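Side-chain contact in extracellular sialidase/neuraminidase, putative (Aspergillus fumigatus, PDB 2XZI), which is a KDNase of the sialidase family that probably hydrolyses glycosides of KDN, the deaminated relative of common sialic acids: residues G333-Y338 and A369-R374. Numbering follows the deposited sequence.
Sequences GHEGGY and AIIWRR. With KDM (deamino-alpha-neuraminic acid), chain C.
Glu335 and Arg373 approach from opposite directions and form a bidentate salt bridge, the carboxylate meeting the NE and NH2 edge of the guanidinium. Arg373 NE gives the straighter bond, 2.8 Å to Glu335 OE2 at 173°, in the guanidinium plane and on the oxygen's syn lone pair. Arg373 NH2 reaches Glu335 OE1 at 2.8 Å, but that oxygen sits tilted from the guanidinium plane. With the two flat groups 23° apart, the pair is nearly coplanar, and the double grip limits rotation of either end. The chi1 of Glu335 (-176°) swings CG opposite the backbone N and the chain runs out extended, while Arg373 runs extended from CG to NE toward it. Ile371 lies alongside, its CG2 4.2 Å from Glu335 OE2.

Both segments belong to one four-stranded antiparallel blade of the sialidase beta-propeller, where strand 349-356 runs between them; the side chains therefore bridge across an intervening strand, and Glu335 packs on its Val353. Arg373 NH2 has a second acceptor in the carbonyl O of Ala327.

Beyond Glu335 the chain turns a corner at Gly337 and delivers Tyr338 to the active-site pocket. There Tyr338 OH lies 3.0 Å from KDM O6 and is hydrogen-bonded to Glu229, matching the tyrosine-glutamate pair of sialidases, while Arg39 makes a cation-pi contact with the ring.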
ATOM      1  N   GLY A 333     -11.437 -15.621  -3.987  1.00 13.19           N
ATOM      2  CA  GLY A 333     -11.167 -15.943  -2.602  1.00 12.15           C
ATOM      3  C   GLY A 333     -11.896 -15.018  -1.659  1.00 11.60           C
ATOM      4  O   GLY A 333     -12.816 -14.302  -2.059  1.00 11.56           O
ATOM      5  N   HIS A 334     -11.473 -15.049  -0.401  1.00 10.05           N
ATOM      6  CA  HIS A 334     -12.069 -14.223   0.634  1.00  9.89           C
ATOM      7  C   HIS A 334     -11.353 -12.886   0.695  1.00  8.97           C
ATOM      8  O   HIS A 334     -10.188 -12.837   1.083  1.00  8.38           O
ATOM      9  CB  HIS A 334     -11.958 -14.928   1.991  1.00 10.99           C
ATOM     10  CG  HIS A 334     -12.633 -16.262   2.033  1.00 13.34           C
ATOM     11  ND1 HIS A 334     -14.004 -16.397   2.038  1.00 17.72           N
ATOM     12  CD2 HIS A 334     -12.128 -17.518   2.086  1.00 16.30           C
ATOM     13  CE1 HIS A 334     -14.318 -17.681   2.079  1.00 17.94           C
ATOM     14  NE2 HIS A 334     -13.198 -18.384   2.111  1.00 18.48           N
ATOM     15  N   GLU A 335     -12.065 -11.817   0.351  1.00  8.18           N
ATOM     16  CA  GLU A 335     -11.487 -10.468   0.377  1.00  7.81           C
ATOM     17  C   GLU A 335     -11.159 -10.018   1.791  1.00  7.84           C
ATOM     18  O   GLU A 335     -11.963 -10.158   2.726  1.00  7.22           O
ATOM     19  CB  GLU A 335     -12.426  -9.461  -0.289  1.00  7.81           C
ATOM     20  CG  GLU A 335     -11.837  -8.050  -0.386  1.00  9.11           C
ATOM     21  CD  GLU A 335     -12.730  -7.097  -1.138  1.00 11.10           C
ATOM     22  OE1 GLU A 335     -13.971  -7.252  -1.052  1.00 12.22           O
ATOM     23  OE2 GLU A 335     -12.197  -6.181  -1.803  1.00  9.29           O
ATOM     24  N   GLY A 336      -9.969  -9.462   1.938  1.00  7.13           N
ATOM     25  CA  GLY A 336      -9.584  -8.818   3.166  1.00  7.10           C
ATOM     26  C   GLY A 336      -8.107  -8.908   3.417  1.00  6.36           C
ATOM     27  O   GLY A 336      -7.505  -9.962   3.258  1.00  6.93           O
ATOM     28  N   GLY A 337      -7.530  -7.789   3.818  1.00  6.16           N
ATOM     29  CA  GLY A 337      -6.120  -7.717   4.175  1.00  6.07           C
ATOM     30  C   GLY A 337      -5.603  -6.322   3.884  1.00  5.37           C
ATOM     31  O   GLY A 337      -6.320  -5.320   4.086  1.00  6.12           O
ATOM     32  N   TYR A 338      -4.365  -6.262   3.384  1.00  5.16           N
ATOM     33  CA  TYR A 338      -3.726  -4.979   3.027  1.00  5.09           C
ATOM     34  C   TYR A 338      -4.463  -4.299   1.878  1.00  4.92           C
ATOM     35  O   TYR A 338      -5.108  -4.959   1.052  1.00  4.93           O
ATOM     36  CB  TYR A 338      -2.276  -5.196   2.584  1.00  4.83           C
ATOM     37  CG  TYR A 338      -1.267  -5.532   3.662  1.00  5.00           C
ATOM     38  CD1 TYR A 338      -1.564  -6.400   4.726  1.00  5.29           C
ATOM     39  CD2 TYR A 338       0.028  -5.013   3.577  1.00  5.81           C
ATOM     40  CE1 TYR A 338      -0.579  -6.711   5.694  1.00  6.37           C
ATOM     41  CE2 TYR A 338       0.979  -5.300   4.524  1.00  5.42           C
ATOM     42  CZ  TYR A 338       0.675  -6.143   5.582  1.00  5.74           C
ATOM     43  OH  TYR A 338       1.650  -6.447   6.516  1.00  6.98           O
ATOM     44  N   ALA A 369      -4.589 -13.349  -3.817  1.00  5.90           N
ATOM     45  CA  ALA A 369      -4.842 -12.534  -5.006  1.00  5.87           C
ATOM     46  C   ALA A 369      -5.104 -11.083  -4.603  1.00  6.11           C
ATOM     47  O   ALA A 369      -5.303 -10.797  -3.428  1.00  6.33           O
ATOM     48  CB  ALA A 369      -6.005 -13.092  -5.819  1.00  6.44           C
ATOM     49  N   ILE A 370      -5.097 -10.186  -5.580  1.00  5.94           N
ATOM     50  CA  ILE A 370      -5.402  -8.782  -5.314  1.00  5.80           C
ATOM     51  C   ILE A 370      -6.541  -8.286  -6.199  1.00  6.01           C
ATOM     52  O   ILE A 370      -6.505  -8.436  -7.415  1.00  5.72           O
ATOM     53  CB  ILE A 370      -4.137  -7.881  -5.416  1.00  4.60           C
ATOM     54  CG1 ILE A 370      -3.077  -8.350  -4.418  1.00  5.43           C
ATOM     55  CG2 ILE A 370      -4.509  -6.427  -5.179  1.00  6.13           C
ATOM     56  CD1 ILE A 370      -1.697  -7.668  -4.573  1.00  7.03           C
ATOM     57  N   ILE A 371      -7.546  -7.704  -5.551  1.00  6.41           N
ATOM     58  CA  ILE A 371      -8.740  -7.183  -6.206  1.00  7.09           C
ATOM     59  C   ILE A 371      -8.555  -5.701  -6.482  1.00  6.50           C
ATOM     60  O   ILE A 371      -7.990  -4.985  -5.647  1.00  6.39           O
ATOM     61  CB  ILE A 371      -9.993  -7.377  -5.300  1.00  7.42           C
ATOM     62  CG1 ILE A 371     -10.251  -8.849  -4.957  1.00  9.90           C
ATOM     63  CG2 ILE A 371     -11.244  -6.689  -5.890  1.00  8.01           C
ATOM     64  CD1 ILE A 371      -9.937  -9.822  -6.031  1.00 13.24           C
ATOM     65  N   TRP A 372      -9.008  -5.254  -7.655  1.00  5.30           N
ATOM     66  CA  TRP A 372      -9.119  -3.835  -7.982  1.00  4.90           C
ATOM     67  C   TRP A 372     -10.567  -3.375  -7.909  1.00  5.24           C
ATOM     68  O   TRP A 372     -11.463  -4.002  -8.488  1.00  6.07           O
ATOM     69  CB  TRP A 372      -8.567  -3.597  -9.380  1.00  4.79           C
ATOM     70  CG  TRP A 372      -8.821  -2.265 -10.003  1.00  6.19           C
ATOM     71  CD1 TRP A 372      -9.583  -2.035 -11.120  1.00  6.12           C
ATOM     72  CD2 TRP A 372      -8.279  -0.995  -9.613  1.00  5.81           C
ATOM     73  NE1 TRP A 372      -9.561  -0.697 -11.438  1.00  6.37           N
ATOM     74  CE2 TRP A 372      -8.764  -0.038 -10.539  1.00  6.73           C
ATOM     75  CE3 TRP A 372      -7.441  -0.566  -8.565  1.00  7.66           C
ATOM     76  CZ2 TRP A 372      -8.430   1.315 -10.461  1.00  7.06           C
ATOM     77  CZ3 TRP A 372      -7.118   0.788  -8.488  1.00  8.66           C
ATOM     78  CH2 TRP A 372      -7.612   1.707  -9.439  1.00  6.30           C
ATOM     79  N   ARG A 373     -10.794  -2.271  -7.217  1.00  5.17           N
ATOM     80  CA  ARG A 373     -12.131  -1.727  -7.061  1.00  5.29           C
ATOM     81  C   ARG A 373     -12.114  -0.284  -7.487  1.00  5.73           C
ATOM     82  O   ARG A 373     -11.128   0.441  -7.224  1.00  5.86           O
ATOM     83  CB  ARG A 373     -12.559  -1.756  -5.613  1.00  5.48           C
ATOM     84  CG  ARG A 373     -12.757  -3.127  -5.041  1.00  5.78           C
ATOM     85  CD  ARG A 373     -13.254  -3.058  -3.597  1.00  7.22           C
ATOM     86  NE  ARG A 373     -13.773  -4.359  -3.189  1.00  6.55           N
ATOM     87  CZ  ARG A 373     -14.988  -4.806  -3.496  1.00  7.30           C
ATOM     88  NH1 ARG A 373     -15.828  -4.059  -4.203  1.00  9.75           N
ATOM     89  NH2 ARG A 373     -15.362  -6.016  -3.097  1.00 10.29           N
ATOM     90  N   ARG A 374     -13.205   0.133  -8.131  1.00  5.83           N
ATOM     91  CA  ARG A 374     -13.515   1.543  -8.322  1.00  6.08           C
ATOM     92  C   ARG A 374     -14.869   1.809  -7.707  1.00  6.49           C
ATOM     93  O   ARG A 374     -15.807   1.029  -7.911  1.00  7.22           O
ATOM     94  CB  ARG A 374     -13.535   1.899  -9.803  1.00  6.88           C
ATOM     95  CG  ARG A 374     -12.167   1.887 -10.436  1.00  7.67           C
ATOM     96  CD  ARG A 374     -12.177   1.678 -11.962  1.00  9.18           C
ATOM     97  NE  ARG A 374     -13.289   2.350 -12.629  1.00  9.27           N
ATOM     98  CZ  ARG A 374     -13.320   3.644 -12.939  1.00  9.36           C
ATOM     99  NH1 ARG A 374     -12.278   4.426 -12.671  1.00 10.31           N
ATOM    100  NH2 ARG A 374     -14.416   4.161 -13.496  1.00 12.34           N
TER
HETATM  101  C2  KDM C 500       2.792  -9.347   7.362  1.00 17.17           C
HETATM  102  C1  KDM C 500       1.299  -9.480   7.634  1.00 15.48           C
HETATM  103  C3  KDM C 500       3.051  -9.113   5.862  1.00 15.42           C
HETATM  104  C4  KDM C 500       4.361  -8.323   5.577  1.00 13.71           C
HETATM  105  C5  KDM C 500       5.333  -8.244   6.761  1.00 13.09           C
HETATM  106  C6  KDM C 500       4.594  -7.650   7.986  1.00 15.14           C
HETATM  107  C7  KDM C 500       5.406  -7.747   9.288  1.00 15.08           C
HETATM  108  C8  KDM C 500       4.700  -6.980  10.421  1.00 16.09           C
HETATM  109  C9  KDM C 500       5.467  -7.111  11.726  1.00 16.78           C
HETATM  110  O5  KDM C 500       6.514  -7.476   6.417  1.00 11.91           O
HETATM  111  O1A KDM C 500       0.548  -9.820   6.690  1.00 14.82           O
HETATM  112  O1B KDM C 500       0.944  -9.250   8.815  1.00 15.44           O
HETATM  113  O4  KDM C 500       5.023  -8.957   4.482  1.00 11.01           O
HETATM  114  O6  KDM C 500       3.293  -8.282   8.228  1.00 17.01           O
HETATM  115  O7  KDM C 500       5.540  -9.124   9.650  1.00 13.04           O
HETATM  116  O8  KDM C 500       4.611  -5.583  10.110  1.00 16.52           O
HETATM  117  O9  KDM C 500       6.728  -6.443  11.555  1.00 17.94           O
HETATM  118  O2  KDM C 500       3.350 -10.601   7.772  1.00 17.19           O